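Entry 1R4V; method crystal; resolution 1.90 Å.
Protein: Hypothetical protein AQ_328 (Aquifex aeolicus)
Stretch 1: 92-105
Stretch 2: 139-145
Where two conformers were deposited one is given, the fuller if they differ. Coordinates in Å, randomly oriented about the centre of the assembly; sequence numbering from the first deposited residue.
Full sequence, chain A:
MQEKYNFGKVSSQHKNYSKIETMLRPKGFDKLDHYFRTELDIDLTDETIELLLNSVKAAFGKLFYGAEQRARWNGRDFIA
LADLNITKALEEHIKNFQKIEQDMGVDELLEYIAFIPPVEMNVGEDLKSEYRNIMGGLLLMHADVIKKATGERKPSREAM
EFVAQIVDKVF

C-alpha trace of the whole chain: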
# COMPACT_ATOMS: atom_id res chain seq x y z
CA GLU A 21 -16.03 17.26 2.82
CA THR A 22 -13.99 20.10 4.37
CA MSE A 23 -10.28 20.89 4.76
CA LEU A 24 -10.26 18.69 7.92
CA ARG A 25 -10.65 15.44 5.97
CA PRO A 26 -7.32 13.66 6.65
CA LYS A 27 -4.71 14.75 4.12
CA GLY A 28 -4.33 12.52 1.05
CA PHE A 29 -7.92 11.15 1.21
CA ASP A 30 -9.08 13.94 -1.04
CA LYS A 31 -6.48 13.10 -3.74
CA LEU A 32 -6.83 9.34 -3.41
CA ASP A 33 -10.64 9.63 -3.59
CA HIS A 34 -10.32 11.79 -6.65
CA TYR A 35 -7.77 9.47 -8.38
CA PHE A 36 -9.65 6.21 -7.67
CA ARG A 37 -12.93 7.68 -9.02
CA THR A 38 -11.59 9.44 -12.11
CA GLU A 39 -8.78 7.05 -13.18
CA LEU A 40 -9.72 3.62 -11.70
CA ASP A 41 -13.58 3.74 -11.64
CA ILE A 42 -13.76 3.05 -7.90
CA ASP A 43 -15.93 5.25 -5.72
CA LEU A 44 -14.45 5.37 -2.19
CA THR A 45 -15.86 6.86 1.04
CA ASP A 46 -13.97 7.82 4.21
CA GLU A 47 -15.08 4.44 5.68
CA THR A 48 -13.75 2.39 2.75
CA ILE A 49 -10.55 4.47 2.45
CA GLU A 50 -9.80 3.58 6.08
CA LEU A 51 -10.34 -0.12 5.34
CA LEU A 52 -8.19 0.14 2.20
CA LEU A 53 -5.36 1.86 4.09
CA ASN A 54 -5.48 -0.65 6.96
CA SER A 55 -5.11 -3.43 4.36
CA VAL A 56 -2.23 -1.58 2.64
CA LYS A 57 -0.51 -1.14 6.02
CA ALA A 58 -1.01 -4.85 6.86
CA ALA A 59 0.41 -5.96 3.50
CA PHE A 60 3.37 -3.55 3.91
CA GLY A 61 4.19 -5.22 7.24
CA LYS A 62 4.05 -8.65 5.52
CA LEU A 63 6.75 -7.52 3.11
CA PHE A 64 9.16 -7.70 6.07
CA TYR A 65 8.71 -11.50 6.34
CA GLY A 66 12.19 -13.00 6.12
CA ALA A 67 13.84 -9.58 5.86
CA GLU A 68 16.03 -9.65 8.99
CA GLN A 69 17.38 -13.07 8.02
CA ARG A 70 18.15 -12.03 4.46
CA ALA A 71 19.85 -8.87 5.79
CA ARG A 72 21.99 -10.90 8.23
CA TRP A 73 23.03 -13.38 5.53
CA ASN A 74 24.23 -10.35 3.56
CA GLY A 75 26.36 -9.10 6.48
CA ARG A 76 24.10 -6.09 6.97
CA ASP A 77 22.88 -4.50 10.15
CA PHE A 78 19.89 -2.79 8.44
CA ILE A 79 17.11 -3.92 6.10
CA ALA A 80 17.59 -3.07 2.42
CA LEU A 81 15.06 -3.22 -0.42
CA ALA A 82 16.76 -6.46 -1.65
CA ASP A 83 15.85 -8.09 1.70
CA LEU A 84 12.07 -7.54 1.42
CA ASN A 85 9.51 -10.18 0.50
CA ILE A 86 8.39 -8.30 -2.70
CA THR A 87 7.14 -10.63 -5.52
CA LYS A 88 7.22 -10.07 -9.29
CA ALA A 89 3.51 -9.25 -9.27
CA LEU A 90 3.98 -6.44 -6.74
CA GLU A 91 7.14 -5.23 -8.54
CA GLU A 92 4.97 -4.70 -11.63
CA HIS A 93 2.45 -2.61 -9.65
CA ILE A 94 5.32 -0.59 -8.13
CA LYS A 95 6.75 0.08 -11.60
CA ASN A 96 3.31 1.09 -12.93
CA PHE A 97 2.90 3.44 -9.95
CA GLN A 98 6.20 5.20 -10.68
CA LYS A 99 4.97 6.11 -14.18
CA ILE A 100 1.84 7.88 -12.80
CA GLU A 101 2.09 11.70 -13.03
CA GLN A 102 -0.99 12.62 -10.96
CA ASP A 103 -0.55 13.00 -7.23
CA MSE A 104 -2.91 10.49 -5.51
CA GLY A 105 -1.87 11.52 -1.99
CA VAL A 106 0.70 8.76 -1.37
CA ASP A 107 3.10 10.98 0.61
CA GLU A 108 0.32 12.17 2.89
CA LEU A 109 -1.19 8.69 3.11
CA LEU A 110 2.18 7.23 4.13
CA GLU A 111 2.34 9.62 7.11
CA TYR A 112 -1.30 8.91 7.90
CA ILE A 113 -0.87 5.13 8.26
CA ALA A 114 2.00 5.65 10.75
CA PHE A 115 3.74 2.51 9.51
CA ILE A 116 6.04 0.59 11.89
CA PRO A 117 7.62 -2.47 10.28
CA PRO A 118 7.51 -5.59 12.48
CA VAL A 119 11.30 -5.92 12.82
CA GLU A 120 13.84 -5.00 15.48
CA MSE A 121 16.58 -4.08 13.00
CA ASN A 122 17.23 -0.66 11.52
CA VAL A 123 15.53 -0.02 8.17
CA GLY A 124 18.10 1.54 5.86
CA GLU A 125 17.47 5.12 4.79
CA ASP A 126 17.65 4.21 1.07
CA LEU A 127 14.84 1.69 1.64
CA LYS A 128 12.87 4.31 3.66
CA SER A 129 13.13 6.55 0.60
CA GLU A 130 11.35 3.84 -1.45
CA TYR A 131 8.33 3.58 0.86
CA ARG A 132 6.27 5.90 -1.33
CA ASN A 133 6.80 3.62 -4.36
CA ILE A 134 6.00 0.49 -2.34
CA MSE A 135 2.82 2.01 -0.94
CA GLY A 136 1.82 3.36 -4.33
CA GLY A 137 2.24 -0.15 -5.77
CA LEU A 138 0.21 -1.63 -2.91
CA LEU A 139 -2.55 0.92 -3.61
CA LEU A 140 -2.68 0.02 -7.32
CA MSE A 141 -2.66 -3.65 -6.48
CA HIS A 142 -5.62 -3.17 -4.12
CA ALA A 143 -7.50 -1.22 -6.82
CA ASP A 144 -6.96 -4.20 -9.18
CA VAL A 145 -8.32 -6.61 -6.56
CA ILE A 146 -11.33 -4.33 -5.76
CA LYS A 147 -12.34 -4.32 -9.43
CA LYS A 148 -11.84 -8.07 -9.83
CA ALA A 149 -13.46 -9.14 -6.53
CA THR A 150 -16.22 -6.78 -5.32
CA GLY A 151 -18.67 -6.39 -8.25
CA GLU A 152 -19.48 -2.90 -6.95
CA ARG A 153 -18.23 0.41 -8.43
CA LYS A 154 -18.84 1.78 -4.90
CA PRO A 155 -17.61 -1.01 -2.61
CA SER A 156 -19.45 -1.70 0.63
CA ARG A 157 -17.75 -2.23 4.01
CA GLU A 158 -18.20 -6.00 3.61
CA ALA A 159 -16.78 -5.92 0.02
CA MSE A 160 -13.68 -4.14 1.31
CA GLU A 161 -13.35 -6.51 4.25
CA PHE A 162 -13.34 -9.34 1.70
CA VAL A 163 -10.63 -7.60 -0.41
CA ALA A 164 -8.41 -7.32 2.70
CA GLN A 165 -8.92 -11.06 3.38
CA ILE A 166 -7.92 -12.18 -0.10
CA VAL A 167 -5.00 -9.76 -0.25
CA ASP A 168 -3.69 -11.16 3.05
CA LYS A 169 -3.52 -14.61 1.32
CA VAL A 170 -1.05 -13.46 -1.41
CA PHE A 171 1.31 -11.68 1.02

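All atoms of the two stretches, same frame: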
# COMPACT_ATOMS: atom_id res chain seq x y z
N GLU A 92 5.66 -5.25 -10.48
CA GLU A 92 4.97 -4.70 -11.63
C GLU A 92 4.05 -3.54 -11.25
O GLU A 92 4.07 -2.49 -11.90
CB GLU A 92 4.20 -5.80 -12.37
CG GLU A 92 3.68 -5.35 -13.72
CD GLU A 92 2.90 -6.41 -14.50
OE1 GLU A 92 3.18 -7.63 -14.35
OE2 GLU A 92 2.00 -6.00 -15.29
N HIS A 93 3.25 -3.70 -10.19
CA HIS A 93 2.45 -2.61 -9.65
C HIS A 93 3.29 -1.41 -9.20
O HIS A 93 2.90 -0.27 -9.43
CB HIS A 93 1.57 -3.12 -8.52
CG HIS A 93 0.40 -3.90 -9.01
ND1 HIS A 93 0.21 -5.23 -8.71
CD2 HIS A 93 -0.63 -3.54 -9.80
CE1 HIS A 93 -0.89 -5.65 -9.30
NE2 HIS A 93 -1.42 -4.65 -9.98
N ILE A 94 4.44 -1.66 -8.56
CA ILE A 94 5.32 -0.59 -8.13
C ILE A 94 5.85 0.17 -9.35
O ILE A 94 5.85 1.41 -9.37
CB ILE A 94 6.47 -1.15 -7.26
CG1 ILE A 94 5.93 -1.68 -5.94
CG2 ILE A 94 7.53 -0.08 -6.94
CD1 ILE A 94 6.95 -2.39 -5.10
N LYS A 95 6.30 -0.55 -10.36
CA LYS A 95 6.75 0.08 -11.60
C LYS A 95 5.66 0.90 -12.28
O LYS A 95 5.93 2.01 -12.76
CB LYS A 95 7.29 -0.96 -12.57
CG LYS A 95 8.66 -1.48 -12.21
CD LYS A 95 9.12 -2.55 -13.22
CE LYS A 95 10.18 -3.50 -12.63
NZ LYS A 95 11.25 -2.77 -11.90
N ASN A 96 4.44 0.36 -12.35
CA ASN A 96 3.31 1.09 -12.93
C ASN A 96 3.01 2.35 -12.12
O ASN A 96 2.69 3.38 -12.71
CB ASN A 96 2.01 0.29 -13.00
CG ASN A 96 2.07 -0.89 -13.96
OD1 ASN A 96 2.94 -0.98 -14.82
ND2 ASN A 96 1.12 -1.81 -13.79
N PHE A 97 3.11 2.27 -10.80
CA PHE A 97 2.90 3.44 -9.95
C PHE A 97 3.89 4.56 -10.25
O PHE A 97 3.50 5.74 -10.28
CB PHE A 97 2.93 3.13 -8.46
CG PHE A 97 2.91 4.36 -7.59
CD1 PHE A 97 1.74 5.07 -7.42
CD2 PHE A 97 4.07 4.83 -6.99
CE1 PHE A 97 1.72 6.23 -6.64
CE2 PHE A 97 4.05 5.98 -6.20
CZ PHE A 97 2.87 6.68 -6.04
N GLN A 98 5.16 4.21 -10.44
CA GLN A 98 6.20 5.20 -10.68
C GLN A 98 5.98 5.97 -11.99
O GLN A 98 6.45 7.09 -12.12
CB GLN A 98 7.59 4.56 -10.64
CG GLN A 98 7.94 4.07 -9.23
CD GLN A 98 9.09 3.05 -9.17
OE1 GLN A 98 9.86 3.07 -8.21
NE2 GLN A 98 9.20 2.17 -10.15
N LYS A 99 5.26 5.39 -12.95
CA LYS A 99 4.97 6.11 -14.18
C LYS A 99 3.69 6.96 -14.11
O LYS A 99 3.36 7.60 -15.11
CB LYS A 99 5.08 5.21 -15.42
CG LYS A 99 4.26 3.95 -15.54
CD LYS A 99 4.93 3.01 -16.55
CE LYS A 99 3.99 1.86 -16.95
NZ LYS A 99 4.73 0.60 -17.26
N ILE A 100 3.01 7.03 -12.97
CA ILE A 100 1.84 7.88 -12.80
C ILE A 100 2.26 9.31 -12.46
O ILE A 100 3.03 9.53 -11.53
CB ILE A 100 0.88 7.32 -11.74
CG1 ILE A 100 0.28 6.00 -12.25
CG2 ILE A 100 -0.25 8.30 -11.40
CD1 ILE A 100 -0.43 5.23 -11.20
N GLU A 101 1.73 10.29 -13.21
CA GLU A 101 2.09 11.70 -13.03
C GLU A 101 1.23 12.39 -11.97
O GLU A 101 1.75 13.20 -11.19
CB GLU A 101 2.01 12.44 -14.37
CG GLU A 101 2.87 11.77 -15.44
CD GLU A 101 3.46 12.70 -16.48
OE1 GLU A 101 2.92 13.81 -16.71
OE2 GLU A 101 4.50 12.31 -17.08
N GLN A 102 -0.06 12.06 -11.93
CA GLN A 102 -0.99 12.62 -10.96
C GLN A 102 -0.64 12.24 -9.53
O GLN A 102 -0.27 11.10 -9.25
CB GLN A 102 -2.42 12.16 -11.24
CG GLN A 102 -3.48 12.69 -10.25
CD GLN A 102 -4.89 12.62 -10.80
OE1 GLN A 102 -5.06 12.63 -12.02
NE2 GLN A 102 -5.90 12.53 -9.93
N ASP A 103 -0.77 13.21 -8.64
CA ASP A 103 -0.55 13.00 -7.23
C ASP A 103 -1.83 12.36 -6.67
O ASP A 103 -2.88 12.99 -6.72
CB ASP A 103 -0.28 14.35 -6.60
CG ASP A 103 0.01 14.27 -5.13
OD1 ASP A 103 0.17 15.37 -4.56
OD2 ASP A 103 0.08 13.21 -4.47
N MSE A 104 -1.74 11.14 -6.14
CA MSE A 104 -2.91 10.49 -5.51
C MSE A 104 -2.84 10.47 -3.99
O MSE A 104 -3.58 9.75 -3.33
CB MSE A 104 -3.15 9.10 -6.08
CG MSE A 104 -2.08 8.08 -5.73
SE MSE A 104 -2.41 6.23 -6.39
CE MSE A 104 -1.83 6.43 -8.24
N GLY A 105 -1.95 11.28 -3.43
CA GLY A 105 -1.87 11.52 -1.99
C GLY A 105 -0.92 10.58 -1.26
O GLY A 105 -0.95 10.53 -0.04
N LEU A 139 -1.28 0.28 -3.32
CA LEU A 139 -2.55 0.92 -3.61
C LEU A 139 -3.10 0.49 -4.97
O LEU A 139 -4.29 0.15 -5.07
CB LEU A 139 -2.43 2.44 -3.49
CG LEU A 139 -2.43 2.98 -2.07
CD1 LEU A 139 -1.87 4.40 -2.14
CD2 LEU A 139 -3.82 2.97 -1.45
N LEU A 140 -2.25 0.45 -5.99
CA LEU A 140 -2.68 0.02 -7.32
C LEU A 140 -3.06 -1.42 -7.34
O LEU A 140 -4.02 -1.77 -8.01
CB LEU A 140 -1.60 0.21 -8.38
CG LEU A 140 -1.27 1.68 -8.66
CD1 LEU A 140 -0.29 1.70 -9.81
CD2 LEU A 140 -2.50 2.52 -8.95
N MSE A 141 -2.28 -2.25 -6.64
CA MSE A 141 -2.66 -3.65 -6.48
C MSE A 141 -4.03 -3.85 -5.84
O MSE A 141 -4.85 -4.62 -6.36
CB MSE A 141 -1.60 -4.40 -5.70
CG MSE A 141 -2.01 -5.82 -5.59
SE MSE A 141 -2.74 -6.21 -3.77
CE MSE A 141 -2.82 -8.18 -3.95
N HIS A 142 -4.30 -3.15 -4.74
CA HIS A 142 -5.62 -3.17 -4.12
C HIS A 142 -6.72 -2.69 -5.06
O HIS A 142 -7.78 -3.28 -5.06
CB HIS A 142 -5.67 -2.35 -2.84
CG HIS A 142 -5.08 -3.05 -1.66
ND1 HIS A 142 -3.73 -3.23 -1.50
CD2 HIS A 142 -5.67 -3.60 -0.57
CE1 HIS A 142 -3.50 -3.86 -0.36
NE2 HIS A 142 -4.67 -4.10 0.22
N ALA A 143 -6.49 -1.66 -5.85
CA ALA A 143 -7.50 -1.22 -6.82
C ALA A 143 -7.84 -2.35 -7.81
O ALA A 143 -9.00 -2.53 -8.17
CB ALA A 143 -7.01 0.04 -7.56
N ASP A 144 -6.83 -3.09 -8.24
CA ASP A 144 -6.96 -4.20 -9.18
C ASP A 144 -7.84 -5.27 -8.53
O ASP A 144 -8.77 -5.77 -9.15
CB ASP A 144 -5.59 -4.76 -9.56
CG ASP A 144 -5.67 -5.84 -10.66
OD1 ASP A 144 -6.37 -5.65 -11.68
OD2 ASP A 144 -5.04 -6.93 -10.59
N VAL A 145 -7.58 -5.60 -7.27
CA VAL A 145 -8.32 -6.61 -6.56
C VAL A 145 -9.76 -6.12 -6.32
O VAL A 145 -10.68 -6.92 -6.49
CB VAL A 145 -7.62 -7.00 -5.24
CG1 VAL A 145 -8.47 -8.01 -4.46
CG2 VAL A 145 -6.23 -7.58 -5.58

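The most unusual feature of this contact is that an imidazole lies flat against the backbone of a helix. The CA of Met 141 sits 3.8 Å from the centroid of the His 93 ring, which is made up of CG, ND1, CD2, CE1 and NE2, and only 4° off the ring normal, so its C-H can meet the pi cloud in a CH-pi interaction. The CB of Met 141 lies over one face of the same ring, 3.6 Å from His 93 ND1. An alpha carbon is well suited to this role, because its hydrogen is slightly polarised by the flanking peptide groups, and a flat ring offers a broad face on which an alpha carbon can rest.

His 93 achieves this from a helix that crosses the second one steeply, at 109° between their N-to-C directions, with the axes 9.2 Å apart at closest approach. The CA of His 93 and the CA of Met 141 are only 6.1 Å apart, the tightest backbone pairing between the stretches. The CA-to-CB bond of His 93 points toward the other helix, and chi1 in the m well lays the ring across Leu 140, Met 141 and Asp 144. The start of the Met 141 side chain and the adjoining backbone lie against the ring: its CA-to-CB bond points sideways, and the end of its selenomethionine side chain leads away. At the border of the contact, the CB of Asp 144 approaches His 93 NE2 at 4.2 Å. This is packing against the methylene; both carboxylate oxygens of Asp 144 are hydrogen-bonded elsewhere in the structure.

The other anchor is Leu 140, which has the largest area covered of any residue here. Pointing toward the first stretch in an m,t rotamer, it inserts its two methyls among several neighbours. Its CD1 lies 3.6 Å from the backbone N of Phe 97 and 3.8 Å from the carbonyl O of His 93. These two backbone atoms are already paired in the helical hydrogen bond from Phe 97 N to His 93 O, at 2.9 Å, so an apolar methyl can rest beside them without leaving either unsatisfied. The same CD1 is 3.8 Å from Phe 97 CB and 3.8 Å from Ile 100 CD1. Leucine's forked end suits this position: while CD1 fills the space beside the helix, CD2 reaches 4.0 Å from the CE of Met 104, also a selenomethionine.

Ile 100 and Met 104 extend the apolar surface beyond the helix into the loop. The long, unbranched side chain of Met 104, with chi1 p, chi2 t and chi3 p, carries its terminal methyl to Leu 140 from a buried position. Just after it, Gly 105 adopts phi/psi of 91/13, where a CB would be jammed against the preceding carbonyl O; its N donates to Asp 103 OD2 at 3.0 Å, at the N-cap position just before a helix.

No hydrogen bond joins the stretches. Their modest 350 Å² of buried surface depends on apolar packing and the histidine ring's CH-pi contact.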